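Local atomic coordinates of Cgl0159-like domain-containing protein (PDB entry 3FOK), a protein that is of unknown function but folds as a TIM barrel, as expected for its Cgl0159-like family, and is found in an assembly of five protein chains. Residues 106-111 against 141-146; 111-116 against 132-137. All blocks are in the same frame, centred on the assembly; numbering follows the deposited sequence.

Interaction 1 (106-111 against 141-146)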
loop_
_atom_site.group_PDB
_atom_site.type_symbol
_atom_site.label_atom_id
_atom_site.label_comp_id
_atom_site.label_asym_id
_atom_site.label_seq_id
_atom_site.Cartn_x
_atom_site.Cartn_y
_atom_site.Cartn_z
ATOM N N ASP A 106 26.518 -30.479 3.396
ATOM C CA ASP A 106 27.647 -30.008 2.599
ATOM C C ASP A 106 27.233 -29.522 1.219
ATOM O O ASP A 106 28.013 -29.586 0.270
ATOM C CB ASP A 106 28.687 -31.118 2.440
ATOM C CG ASP A 106 29.481 -31.360 3.707
ATOM O OD1 ASP A 106 30.139 -32.420 3.795
ATOM O OD2 ASP A 106 29.460 -30.489 4.608
ATOM N N LYS A 107 26.004 -29.043 1.100
ATOM C CA LYS A 107 25.530 -28.546 -0.180
ATOM C C LYS A 107 25.138 -27.085 -0.050
ATOM O O LYS A 107 24.942 -26.574 1.054
ATOM C CB LYS A 107 24.331 -29.369 -0.668
ATOM C CG LYS A 107 24.650 -30.840 -0.953
ATOM C CD LYS A 107 25.541 -31.016 -2.179
ATOM C CE LYS A 107 25.820 -32.491 -2.440
ATOM N NZ LYS A 107 26.561 -32.726 -3.715
ATOM N N ILE A 108 25.039 -26.416 -1.191
ATOM C CA ILE A 108 24.661 -25.018 -1.233
ATOM C C ILE A 108 23.178 -24.935 -1.549
ATOM O O ILE A 108 22.721 -25.477 -2.554
ATOM C CB ILE A 108 25.450 -24.271 -2.323
ATOM C CG1 ILE A 108 26.925 -24.194 -1.925
ATOM C CG2 ILE A 108 24.863 -22.877 -2.541
ATOM C CD1 ILE A 108 27.157 -23.539 -0.576
ATOM N N VAL A 109 22.423 -24.269 -0.685
ATOM C CA VAL A 109 20.992 -24.131 -0.909
ATOM C C VAL A 109 20.665 -22.724 -1.390
ATOM O O VAL A 109 20.981 -21.739 -0.714
ATOM C CB VAL A 109 20.178 -24.387 0.370
ATOM C CG1 VAL A 109 18.703 -24.488 0.015
ATOM C CG2 VAL A 109 20.659 -25.648 1.058
ATOM N N VAL A 110 20.041 -22.639 -2.559
ATOM C CA VAL A 110 19.649 -21.353 -3.123
ATOM C C VAL A 110 18.128 -21.292 -3.096
ATOM O O VAL A 110 17.453 -22.196 -3.596
ATOM C CB VAL A 110 20.115 -21.202 -4.584
ATOM C CG1 VAL A 110 19.883 -19.769 -5.057
ATOM C CG2 VAL A 110 21.580 -21.572 -4.707
ATOM N N GLY A 111 17.586 -20.233 -2.507
ATOM C CA GLY A 111 16.145 -20.117 -2.444
ATOM C C GLY A 111 15.579 -19.107 -3.417
ATOM O O GLY A 111 16.032 -17.963 -3.484
ATOM N N GLY A 141 19.027 -20.979 7.261
ATOM C CA GLY A 141 20.404 -21.248 6.912
ATOM C C GLY A 141 20.638 -21.464 5.431
ATOM O O GLY A 141 21.653 -22.050 5.057
ATOM N N VAL A 142 19.719 -21.020 4.574
ATOM C CA VAL A 142 19.954 -21.200 3.147
ATOM C C VAL A 142 21.146 -20.290 2.860
ATOM O O VAL A 142 21.311 -19.249 3.495
ATOM C CB VAL A 142 18.746 -20.781 2.271
ATOM C CG1 VAL A 142 17.449 -21.278 2.889
ATOM C CG2 VAL A 142 18.746 -19.296 2.075
ATOM N N ASP A 143 21.967 -20.676 1.896
ATOM C CA ASP A 143 23.174 -19.928 1.582
ATOM C C ASP A 143 23.083 -18.856 0.511
ATOM O O ASP A 143 23.922 -17.956 0.462
ATOM C CB ASP A 143 24.278 -20.904 1.157
ATOM C CG ASP A 143 24.317 -22.158 2.014
ATOM O OD1 ASP A 143 23.495 -23.077 1.785
ATOM O OD2 ASP A 143 25.171 -22.220 2.924
ATOM N N PHE A 144 22.062 -18.937 -0.329
ATOM C CA PHE A 144 21.948 -18.026 -1.459
ATOM C C PHE A 144 20.492 -17.675 -1.764
ATOM O O PHE A 144 19.600 -18.502 -1.568
ATOM C CB PHE A 144 22.536 -18.758 -2.660
ATOM C CG PHE A 144 23.486 -17.954 -3.489
ATOM C CD1 PHE A 144 23.086 -16.769 -4.097
ATOM C CD2 PHE A 144 24.759 -18.453 -3.757
ATOM C CE1 PHE A 144 23.940 -16.098 -4.971
ATOM C CE2 PHE A 144 25.617 -17.792 -4.625
ATOM C CZ PHE A 144 25.207 -16.614 -5.236
ATOM N N ALA A 145 20.260 -16.463 -2.260
ATOM C CA ALA A 145 18.916 -16.034 -2.629
ATOM C C ALA A 145 18.895 -15.837 -4.145
ATOM O O ALA A 145 19.917 -15.479 -4.736
ATOM C CB ALA A 145 18.565 -14.730 -1.925
ATOM N N LYS A 146 17.751 -16.081 -4.779
ATOM C CA LYS A 146 17.653 -15.903 -6.223
ATOM C C LYS A 146 16.333 -15.250 -6.614
ATOM O O LYS A 146 15.286 -15.513 -6.010
ATOM C CB LYS A 146 17.837 -17.249 -6.939
ATOM C CG LYS A 146 16.597 -17.834 -7.597
ATOM C CD LYS A 146 16.404 -17.358 -9.028
ATOM C CE LYS A 146 15.192 -18.048 -9.645
ATOM N NZ LYS A 146 15.059 -17.835 -11.105
#
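Two neighbouring parallel strands of the TIM barrel, 108-111 and 144-146, meet here; they are the two strands of a beta-alpha-beta unit whose helix is 134-140. The axes of these short strand segments approach to 4.5 Å and differ by 31° in direction, in keeping with a curled, twisted sheet. Bridges pair Val110 with Phe144 and Gly111 with Ala145. Three backbone bonds carry the ladder: Phe144 N to Val109 O, Gly111 N to Phe144 O at 2.8 Å and fairly straight, and Lys146 N to Gly111 O. Val109 O also accepts from Asp143 N, so two donors in its carbonyl plane grip one oxygen at the start of the ladder. On the barrel-core side, Val110 and Phe144 lie side by side; both methyls of Val110 touch Phe144 CB, Val110 CG2 at 3.6 Å, while the ring continues away to meet Trp220 edge-to-face. Val110 CG1 also reaches Lys146 CB at 3.8 Å, and the lysine chain, bent at its second torsion, leads off to a salt bridge with Glu182. Before Phe144, where 141-146 is not yet strand, the Asp143 carboxylate stands in for a main-chain acceptor. Arg32 forms a salt bridge to its OD1. Asp143 OD1 also takes Val109 N at 2.9 Å, nearly straight at 175°, with the donor 28° out of the carboxylate plane.

Interaction 2 (111-116 against 132-137)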
loop_
_atom_site.group_PDB
_atom_site.type_symbol
_atom_site.label_atom_id
_atom_site.label_comp_id
_atom_site.label_asym_id
_atom_site.label_seq_id
_atom_site.Cartn_x
_atom_site.Cartn_y
_atom_site.Cartn_z
ATOM N N GLY A 111 17.586 -20.233 -2.507
ATOM C CA GLY A 111 16.145 -20.117 -2.444
ATOM C C GLY A 111 15.579 -19.107 -3.417
ATOM O O GLY A 111 16.032 -17.963 -3.484
ATOM N N SER A 112 14.584 -19.553 -4.175
ATOM C CA SER A 112 13.895 -18.725 -5.158
ATOM C C SER A 112 12.893 -17.862 -4.396
ATOM O O SER A 112 12.087 -18.375 -3.629
ATOM C CB SER A 112 13.173 -19.624 -6.168
ATOM O OG SER A 112 12.424 -18.863 -7.094
HETATM N N MSE A 113 12.936 -16.554 -4.618
HETATM C CA MSE A 113 12.053 -15.637 -3.906
HETATM C C MSE A 113 10.713 -15.302 -4.561
HETATM O O MSE A 113 9.687 -15.268 -3.879
HETATM C CB MSE A 113 12.798 -14.334 -3.616
HETATM C CG MSE A 113 14.084 -14.516 -2.831
HETATM SE SE MSE A 113 14.981 -12.837 -2.459
HETATM C CE MSE A 113 13.966 -12.303 -0.899
ATOM N N ASN A 114 10.716 -15.047 -5.868
ATOM C CA ASN A 114 9.482 -14.681 -6.556
ATOM C C ASN A 114 9.004 -15.619 -7.660
ATOM O O ASN A 114 9.743 -15.952 -8.581
ATOM C CB ASN A 114 9.592 -13.250 -7.106
ATOM C CG ASN A 114 10.698 -13.089 -8.136
ATOM O OD1 ASN A 114 10.618 -12.221 -9.005
ATOM N ND2 ASN A 114 11.736 -13.910 -8.040
ATOM N N ARG A 115 7.738 -16.011 -7.559
ATOM C CA ARG A 115 7.103 -16.918 -8.512
ATOM C C ARG A 115 5.731 -16.406 -8.950
ATOM O O ARG A 115 4.995 -17.103 -9.639
ATOM C CB ARG A 115 6.936 -18.301 -7.875
ATOM C CG ARG A 115 8.092 -19.288 -8.083
ATOM C CD ARG A 115 9.263 -18.660 -8.805
ATOM N NE ARG A 115 9.908 -19.597 -9.717
ATOM C CZ ARG A 115 10.644 -19.228 -10.758
ATOM N NH1 ARG A 115 10.828 -17.941 -11.019
ATOM N NH2 ARG A 115 11.192 -20.144 -11.541
ATOM N N GLY A 116 5.401 -15.183 -8.553
ATOM C CA GLY A 116 4.115 -14.596 -8.886
ATOM C C GLY A 116 3.760 -14.511 -10.360
ATOM O O GLY A 116 2.603 -14.726 -10.733
ATOM N N TYR A 132 10.532 -17.682 -0.811
ATOM C CA TYR A 132 11.482 -17.376 0.248
ATOM C C TYR A 132 11.669 -15.872 0.396
ATOM O O TYR A 132 11.572 -15.126 -0.579
ATOM C CB TYR A 132 12.858 -17.973 -0.077
ATOM C CG TYR A 132 13.099 -19.393 0.375
ATOM C CD1 TYR A 132 13.206 -19.708 1.728
ATOM C CD2 TYR A 132 13.265 -20.420 -0.557
ATOM C CE1 TYR A 132 13.477 -21.011 2.146
ATOM C CE2 TYR A 132 13.538 -21.722 -0.155
ATOM C CZ TYR A 132 13.643 -22.011 1.198
ATOM O OH TYR A 132 13.920 -23.297 1.596
ATOM N N ASN A 133 11.923 -15.432 1.620
ATOM C CA ASN A 133 12.235 -14.032 1.872
ATOM C C ASN A 133 13.504 -14.112 2.712
ATOM O O ASN A 133 13.808 -15.166 3.279
ATOM C CB ASN A 133 11.104 -13.276 2.600
ATOM C CG ASN A 133 10.660 -13.940 3.885
ATOM O OD1 ASN A 133 11.389 -14.720 4.495
ATOM N ND2 ASN A 133 9.448 -13.612 4.315
ATOM N N VAL A 134 14.261 -13.024 2.774
ATOM C CA VAL A 134 15.506 -13.033 3.522
ATOM C C VAL A 134 15.361 -13.531 4.956
ATOM O O VAL A 134 16.187 -14.305 5.443
ATOM C CB VAL A 134 16.149 -11.634 3.517
ATOM C CG1 VAL A 134 17.376 -11.619 4.420
ATOM C CG2 VAL A 134 16.539 -11.262 2.095
ATOM N N SER A 135 14.308 -13.087 5.628
ATOM C CA SER A 135 14.066 -13.493 7.003
ATOM C C SER A 135 14.103 -15.010 7.191
ATOM O O SER A 135 14.835 -15.520 8.040
ATOM C CB SER A 135 12.714 -12.958 7.474
ATOM O OG SER A 135 12.307 -13.591 8.680
ATOM N N SER A 136 13.316 -15.731 6.399
ATOM C CA SER A 136 13.260 -17.184 6.517
ATOM C C SER A 136 14.540 -17.870 6.050
ATOM O O SER A 136 14.889 -18.940 6.546
ATOM C CB SER A 136 12.073 -17.743 5.726
ATOM O OG SER A 136 12.309 -17.676 4.331
HETATM N N MSE A 137 15.238 -17.263 5.096
HETATM C CA MSE A 137 16.471 -17.851 4.599
HETATM C C MSE A 137 17.555 -17.742 5.665
HETATM O O MSE A 137 18.276 -18.706 5.931
HETATM C CB MSE A 137 16.909 -17.152 3.317
HETATM C CG MSE A 137 15.915 -17.304 2.184
HETATM SE SE MSE A 137 16.629 -16.797 0.458
HETATM C CE MSE A 137 16.966 -18.542 -0.208
#
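The end of strand 108-112 runs into the segment that starts helix 134-140, and the tight part of the contact is centred on Gly111, Met113 and Tyr132. One backbone bond crosses it: Tyr132 N gives its proton to Ser112 O at 3.3 Å, a long bond but well directed, since the donor lies in the carbonyl plane on a lone pair. The same oxygen sits at the edge of the Tyr132 ring, in its plane. Tyr132 CG is anti to the carbonyl carbon (chi1 -88°), and Tyr132 CD2 lies 3.5 Å from Gly111 CA; the ring meets bare backbone there. Met113, a selenomethionine, runs past the carbonyl of Tyr132: Met113 CB and CG both lie 3.4 Å from Tyr132 O. A bend at chi3 (83°) then carries Met113 CE to 3.7 Å from Asn133 CA and to 4.1 Å from Val134 CG2. Met137, the other selenomethionine, sets out from the helix toward the strand. The helix start is the less buried side, with Ser135 exposed, and another copy of the protein borders it: Asn214 of that second subunit packs on Tyr132 and makes a weak hydrogen bond to Asn133 ND2. Asn133 is the N-cap that starts the helix, its OD1 accepting Ser136 N at 2.9 Å, nearly along the C=O axis. This passage from the C-terminal end of a strand through a loop into a helix is the first half of a beta-alpha-beta unit, the repeating element of the TIM barrel.

How the interactions relate
Both contacts belong to one beta-alpha-beta unit, strand 108-112, helix 134-140 and strand 144-151, with centres 11 Å apart. Along the chain, 106-111 leads directly into 111-116 through the shared Gly111; 132-137 follows, then 141-146, so interaction 2 falls between the two halves of interaction 1. Interaction 1 pairs the two strands within the barrel sheet, whereas interaction 2 sets the start of the connecting helix against the end of the first strand. They also touch directly: probable hydrogen bonds join Met113 N to Lys146 O and Val142 N to Met137 O. The strand pair and the start of its connecting helix are thus joined through strand 108-112 in one section of the barrel wall.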